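Local coordinates for protein beta-galactosidase (Geobacillus stearothermophilus, PDB 4OIF) that probably hydrolyses terminal non-reducing beta-D-galactose residues from beta-D-galactosides, as a zinc-binding intracellular enzyme of glycoside hydrolase family 42 that assembles as a homotrimer, at residues I306-L309 / Y310-L313; L442-H445 / Y446-F449. All blocks are in the same frame, centred on the assembly; numbering follows the deposited sequence.

Interaction 1: residues I306-L309 / Y310-L313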
ATOM      1  N   ILE A 306      11.236 -26.066  -9.322  1.00  9.06           N
ATOM      2  CA  ILE A 306       9.838 -26.500  -9.157  1.00 20.40           C
ATOM      3  C   ILE A 306       9.543 -27.825  -9.878  1.00 13.57           C
ATOM      4  O   ILE A 306       8.831 -28.691  -9.350  1.00  9.10           O
ATOM      5  CB  ILE A 306       8.834 -25.447  -9.643  1.00 19.23           C
ATOM      6  CG1 ILE A 306       8.911 -24.227  -8.749  1.00 17.31           C
ATOM      7  CG2 ILE A 306       7.406 -25.996  -9.543  1.00 11.45           C
ATOM      8  CD1 ILE A 306       8.350 -24.476  -7.359  1.00 24.93           C
ATOM      9  N   ASN A 307      10.101 -27.998 -11.069  1.00 13.75           N
ATOM     10  CA  ASN A 307       9.942 -29.266 -11.767  1.00  6.97           C
ATOM     11  C   ASN A 307      10.451 -30.416 -10.926  1.00  9.71           C
ATOM     12  O   ASN A 307       9.813 -31.444 -10.832  1.00 10.17           O
ATOM     13  CB  ASN A 307      10.665 -29.247 -13.099  1.00 10.02           C
ATOM     14  CG  ASN A 307       9.922 -28.470 -14.158  1.00 16.95           C
ATOM     15  OD1 ASN A 307       8.727 -28.174 -14.025  1.00 13.97           O
ATOM     16  ND2 ASN A 307      10.624 -28.148 -15.235  1.00 12.70           N
ATOM     17  N   ASP A 308      11.605 -30.238 -10.300  1.00  7.77           N
ATOM     18  CA  ASP A 308      12.177 -31.315  -9.527  1.00  8.76           C
ATOM     19  C   ASP A 308      11.262 -31.624  -8.349  1.00 17.76           C
ATOM     20  O   ASP A 308      11.028 -32.796  -7.996  1.00 14.28           O
ATOM     21  CB  ASP A 308      13.585 -30.946  -9.081  1.00  7.71           C
ATOM     22  CG  ASP A 308      14.562 -30.915 -10.245  1.00 15.19           C
ATOM     23  OD1 ASP A 308      14.227 -31.451 -11.326  1.00 10.46           O
ATOM     24  OD2 ASP A 308      15.662 -30.353 -10.092  1.00 10.96           O
ATOM     25  N   LEU A 309      10.711 -30.570  -7.765  1.00 11.83           N
ATOM     26  CA  LEU A 309       9.801 -30.763  -6.658  1.00  9.16           C
ATOM     27  C   LEU A 309       8.593 -31.609  -7.087  1.00 12.98           C
ATOM     28  O   LEU A 309       8.288 -32.637  -6.469  1.00 15.78           O
ATOM     29  CB  LEU A 309       9.354 -29.406  -6.095  1.00 10.14           C
ATOM     30  CG  LEU A 309       8.262 -29.447  -5.020  1.00 16.40           C
ATOM     31  CD1 LEU A 309       8.693 -30.244  -3.790  1.00  8.23           C
ATOM     32  CD2 LEU A 309       7.854 -28.045  -4.637  1.00 11.23           C
ATOM     33  N   TYR A 310       7.929 -31.197  -8.162  1.00 14.96           N
ATOM     34  CA  TYR A 310       6.668 -31.827  -8.554  1.00 14.99           C
ATOM     35  C   TYR A 310       6.846 -33.205  -9.197  1.00 11.56           C
ATOM     36  O   TYR A 310       5.969 -34.065  -9.101  1.00  6.19           O
ATOM     37  CB  TYR A 310       5.888 -30.897  -9.483  1.00 10.70           C
ATOM     38  CG  TYR A 310       5.288 -29.719  -8.745  1.00 17.64           C
ATOM     39  CD1 TYR A 310       5.152 -29.751  -7.358  1.00 16.41           C
ATOM     40  CD2 TYR A 310       4.855 -28.584  -9.423  1.00 12.33           C
ATOM     41  CE1 TYR A 310       4.609 -28.692  -6.665  1.00 14.06           C
ATOM     42  CE2 TYR A 310       4.304 -27.513  -8.735  1.00 15.61           C
ATOM     43  CZ  TYR A 310       4.193 -27.573  -7.351  1.00 16.82           C
ATOM     44  OH  TYR A 310       3.661 -26.522  -6.637  1.00 13.12           O
ATOM     45  N   ARG A 311       7.982 -33.424  -9.842  1.00  8.53           N
ATOM     46  CA  ARG A 311       8.313 -34.760 -10.302  1.00 11.87           C
ATOM     47  C   ARG A 311       8.471 -35.643  -9.079  1.00 10.36           C
ATOM     48  O   ARG A 311       7.861 -36.705  -8.988  1.00 13.22           O
ATOM     49  CB  ARG A 311       9.592 -34.774 -11.144  1.00  9.34           C
ATOM     50  CG  ARG A 311       9.904 -36.133 -11.794  1.00  6.30           C
ATOM     51  CD  ARG A 311      11.359 -36.222 -12.188  1.00  7.13           C
ATOM     52  NE  ARG A 311      12.210 -35.978 -11.030  1.00 12.95           N
ATOM     53  CZ  ARG A 311      12.933 -34.882 -10.836  1.00  9.88           C
ATOM     54  NH1 ARG A 311      12.926 -33.907 -11.742  1.00  8.18           N
ATOM     55  NH2 ARG A 311      13.658 -34.766  -9.731  1.00  7.32           N
ATOM     56  N   SER A 312       9.257 -35.174  -8.116  1.00 10.69           N
ATOM     57  CA  SER A 312       9.581 -36.009  -6.968  1.00 12.19           C
ATOM     58  C   SER A 312       8.392 -36.386  -6.071  1.00 17.16           C
ATOM     59  O   SER A 312       8.476 -37.373  -5.350  1.00 21.95           O
ATOM     60  CB  SER A 312      10.662 -35.331  -6.126  1.00 10.78           C
ATOM     61  OG  SER A 312      11.867 -35.211  -6.864  1.00 12.40           O
ATOM     62  N   LEU A 313       7.299 -35.623  -6.106  1.00 20.65           N
ATOM     63  CA  LEU A 313       6.126 -35.936  -5.267  1.00 14.28           C
ATOM     64  C   LEU A 313       5.658 -37.385  -5.362  1.00 17.82           C
ATOM     65  O   LEU A 313       5.306 -38.009  -4.357  1.00 15.00           O
ATOM     66  CB  LEU A 313       4.960 -35.024  -5.616  1.00  5.72           C
ATOM     67  CG  LEU A 313       5.159 -33.636  -5.026  1.00 18.26           C
ATOM     68  CD1 LEU A 313       4.112 -32.679  -5.555  1.00 11.67           C
ATOM     69  CD2 LEU A 313       5.134 -33.710  -3.493  1.00 10.95           C
TER
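D308 and R311, three residues apart on the last turns of helix 296-312, run side by side and form an i to i+3 salt bridge. NH1 of R311 meets OD1 of D308 at 2.8 Å, with an N-H...O angle of 171°. The two flat groups are not coplanar: OD1 lies close to the guanidinium plane, but NH1 meets OD1 on its anti side and well out of the carboxylate plane, whose tilt to the guanidinium is 58°. The arginine reaches back because its chain, extended through chi2, bends at chi3 (56°), which also places D308 O over one face of the guanidinium. That same carbonyl oxygen accepts two bonds from S312, one from N at 3.0 Å and one from OG at 2.8 Å, arriving from opposite faces of the carbonyl plane.

On another side of the helix, Y310 lies alongside I306, pointing the same way. CG2 of I306, set anti to the backbone N, comes within 3.5 Å of Y310 CE2, and CD2 of L309 is 3.9 Å from Y310 CE1; both approaches to the ring are oblique. W283 meets the ring edge-to-face and the hydroxyl is hydrogen-bonded to M257 O, so the tyrosine faces strands 252-259 and 282-284 of the barrel. Its side chain lies about 10 Å from that of E158, the predicted proton donor.

The helix belongs to the beta-alpha-beta unit of strands 282-284 and 319-322 in the TIM barrel. The buried acid has further partners in Y446 OH and H352 ND1, while R311 NH2 forms a salt bridge with D457 and a hydrogen bond with V456 O. This shared network probably favours a charged carboxylate and guanidinium, and it ties the barrel helix to strand 456-459 of the same chain's trimerisation domain.

Interaction 2: residues L442-H445 / Y446-F449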
ATOM      1  N   LEU A 442      16.136 -22.396  -0.352  1.00 11.04           N
ATOM      2  CA  LEU A 442      16.289 -23.719  -0.950  1.00  9.48           C
ATOM      3  C   LEU A 442      16.866 -23.626  -2.372  1.00 15.18           C
ATOM      4  O   LEU A 442      17.828 -24.333  -2.698  1.00 10.60           O
ATOM      5  CB  LEU A 442      14.972 -24.462  -0.970  1.00  8.99           C
ATOM      6  CG  LEU A 442      14.732 -25.290   0.279  1.00 11.20           C
ATOM      7  CD1 LEU A 442      14.656 -24.400   1.507  1.00  4.90           C
ATOM      8  CD2 LEU A 442      13.450 -26.078   0.093  1.00  8.87           C
ATOM      9  N   VAL A 443      16.310 -22.734  -3.197  1.00 11.02           N
ATOM     10  CA  VAL A 443      16.843 -22.551  -4.550  1.00  8.46           C
ATOM     11  C   VAL A 443      18.341 -22.161  -4.531  1.00  6.72           C
ATOM     12  O   VAL A 443      19.119 -22.577  -5.397  1.00  4.78           O
ATOM     13  CB  VAL A 443      16.023 -21.504  -5.328  1.00  5.78           C
ATOM     14  CG1 VAL A 443      16.595 -21.289  -6.708  1.00  5.07           C
ATOM     15  CG2 VAL A 443      14.594 -21.951  -5.438  1.00 11.34           C
ATOM     16  N   GLN A 444      18.744 -21.385  -3.530  1.00  9.87           N
ATOM     17  CA  GLN A 444      20.161 -21.051  -3.368  1.00 12.62           C
ATOM     18  C   GLN A 444      20.987 -22.307  -3.153  1.00 16.54           C
ATOM     19  O   GLN A 444      22.125 -22.406  -3.627  1.00 13.52           O
ATOM     20  CB  GLN A 444      20.395 -20.094  -2.196  1.00  8.92           C
ATOM     21  CG  GLN A 444      19.896 -18.699  -2.444  1.00 15.33           C
ATOM     22  CD  GLN A 444      19.905 -18.372  -3.917  1.00 32.24           C
ATOM     23  OE1 GLN A 444      20.972 -18.233  -4.531  1.00 31.31           O
ATOM     24  NE2 GLN A 444      18.711 -18.264  -4.508  1.00 26.93           N
ATOM     25  N   HIS A 445      20.428 -23.274  -2.436  1.00 11.36           N
ATOM     26  CA  HIS A 445      21.216 -24.485  -2.216  1.00 12.53           C
ATOM     27  C   HIS A 445      21.175 -25.435  -3.422  1.00 15.62           C
ATOM     28  O   HIS A 445      22.105 -26.204  -3.663  1.00 14.69           O
ATOM     29  CB  HIS A 445      20.761 -25.152  -0.927  1.00  8.15           C
ATOM     30  CG  HIS A 445      21.177 -24.384   0.288  1.00 14.11           C
ATOM     31  ND1 HIS A 445      22.207 -24.786   1.109  1.00  5.81           N
ATOM     32  CD2 HIS A 445      20.757 -23.186   0.767  1.00  8.31           C
ATOM     33  CE1 HIS A 445      22.374 -23.894   2.068  1.00  7.53           C
ATOM     34  NE2 HIS A 445      21.507 -22.914   1.883  1.00  6.53           N
ATOM     35  N   TYR A 446      20.116 -25.327  -4.204  1.00  7.57           N
ATOM     36  CA  TYR A 446      19.995 -26.036  -5.464  1.00  9.37           C
ATOM     37  C   TYR A 446      21.017 -25.542  -6.489  1.00 11.54           C
ATOM     38  O   TYR A 446      21.542 -26.327  -7.284  1.00  8.23           O
ATOM     39  CB  TYR A 446      18.572 -25.842  -5.972  1.00 10.58           C
ATOM     40  CG  TYR A 446      18.160 -26.486  -7.276  1.00  9.08           C
ATOM     41  CD1 TYR A 446      17.830 -27.830  -7.333  1.00  7.35           C
ATOM     42  CD2 TYR A 446      17.985 -25.717  -8.425  1.00  8.31           C
ATOM     43  CE1 TYR A 446      17.391 -28.412  -8.511  1.00  4.84           C
ATOM     44  CE2 TYR A 446      17.537 -26.284  -9.613  1.00  8.45           C
ATOM     45  CZ  TYR A 446      17.238 -27.639  -9.650  1.00 13.16           C
ATOM     46  OH  TYR A 446      16.793 -28.223 -10.829  1.00  8.12           O
ATOM     47  N   ARG A 447      21.291 -24.236  -6.457  1.00 12.76           N
ATOM     48  CA  ARG A 447      22.076 -23.576  -7.502  1.00 10.83           C
ATOM     49  C   ARG A 447      23.370 -24.307  -7.935  1.00 13.28           C
ATOM     50  O   ARG A 447      23.565 -24.529  -9.124  1.00 10.16           O
ATOM     51  CB  ARG A 447      22.421 -22.138  -7.083  1.00  9.13           C
ATOM     52  CG  ARG A 447      23.315 -21.425  -8.100  1.00  7.86           C
ATOM     53  CD  ARG A 447      23.885 -20.134  -7.562  1.00  9.43           C
ATOM     54  NE  ARG A 447      22.822 -19.201  -7.214  1.00 18.04           N
ATOM     55  CZ  ARG A 447      22.167 -18.466  -8.108  1.00 27.06           C
ATOM     56  NH1 ARG A 447      22.477 -18.558  -9.398  1.00 24.52           N
ATOM     57  NH2 ARG A 447      21.206 -17.638  -7.719  1.00 37.74           N
ATOM     58  N   PRO A 448      24.250 -24.686  -6.989  1.00 14.83           N
ATOM     59  CA  PRO A 448      25.481 -25.344  -7.454  1.00 14.85           C
ATOM     60  C   PRO A 448      25.233 -26.667  -8.172  1.00 10.14           C
ATOM     61  O   PRO A 448      25.987 -27.015  -9.072  1.00 21.34           O
ATOM     62  CB  PRO A 448      26.271 -25.580  -6.155  1.00 10.81           C
ATOM     63  CG  PRO A 448      25.729 -24.595  -5.194  1.00 13.20           C
ATOM     64  CD  PRO A 448      24.263 -24.492  -5.529  1.00  8.84           C
ATOM     65  N   PHE A 449      24.184 -27.386  -7.795  1.00 12.96           N
ATOM     66  CA  PHE A 449      23.887 -28.677  -8.421  1.00 12.89           C
ATOM     67  C   PHE A 449      23.323 -28.471  -9.825  1.00 12.30           C
ATOM     68  O   PHE A 449      23.663 -29.202 -10.754  1.00 13.67           O
ATOM     69  CB  PHE A 449      22.941 -29.485  -7.526  1.00  7.71           C
ATOM     70  CG  PHE A 449      23.566 -29.846  -6.205  1.00 12.45           C
ATOM     71  CD1 PHE A 449      24.268 -31.033  -6.057  1.00 12.99           C
ATOM     72  CD2 PHE A 449      23.530 -28.956  -5.137  1.00 12.32           C
ATOM     73  CE1 PHE A 449      24.890 -31.350  -4.861  1.00 11.42           C
ATOM     74  CE2 PHE A 449      24.145 -29.262  -3.933  1.00 11.30           C
ATOM     75  CZ  PHE A 449      24.826 -30.462  -3.793  1.00 15.61           C
TER
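Q444 and R447 join successive turns of helix 438-451, in the trimerisation domain, through an i to i+3 side-chain pair. From R447 CB, which lies 3.5 Å from Q444 O, the chain runs extended through chi2 and then bends at chi3 (-61°), turning its head back along the helix. NE reaches Q444 OE1 only weakly, at 3.4 Å, and has a stronger partner in D600 of helix 600-613. CZ lies 3.8 Å from Q444 OE1, and NH2 donates to the same OE1 at 3.3 Å with an N-H...O angle of 155°. NH1 turns to D298 at the start of the barrel helix 296-312, so the one guanidinium spans two helices besides its own.

In the backbone, R447 N is hydrogen-bonded to V443 O at 2.9 Å. One residue on, P448 lacks the N-H that would bond to the turn before, and the helix is kinked here; P448 CD lies 3.3 Å from H445 O. F449 brings its ring edge to that same oxygen, CD2 lying 3.4 Å from H445 O. At the arginine tip, Q444 OE1 sits 4° from the guanidinium plane, and NH2 lies in the amide carbonyl plane on a lone pair.

Interaction 1 precedes interaction 2 along the chain, and their centres are 14 Å apart. The first lies on helix 296-312 of the TIM barrel, the second on helix 438-451 of the trimerisation domain, so they occupy different domains yet meet directly. The evidence is a probable hydrogen bond, Y446 OH to D308 OD2 at 2.5 Å, with F305 and M301 of the barrel helix packing against residues of 442-449. R447 adds a salt bridge to D298 on that helix. Together the two helices form part of the interface between the domains within one subunit; no other chain of the trimer touches either contact.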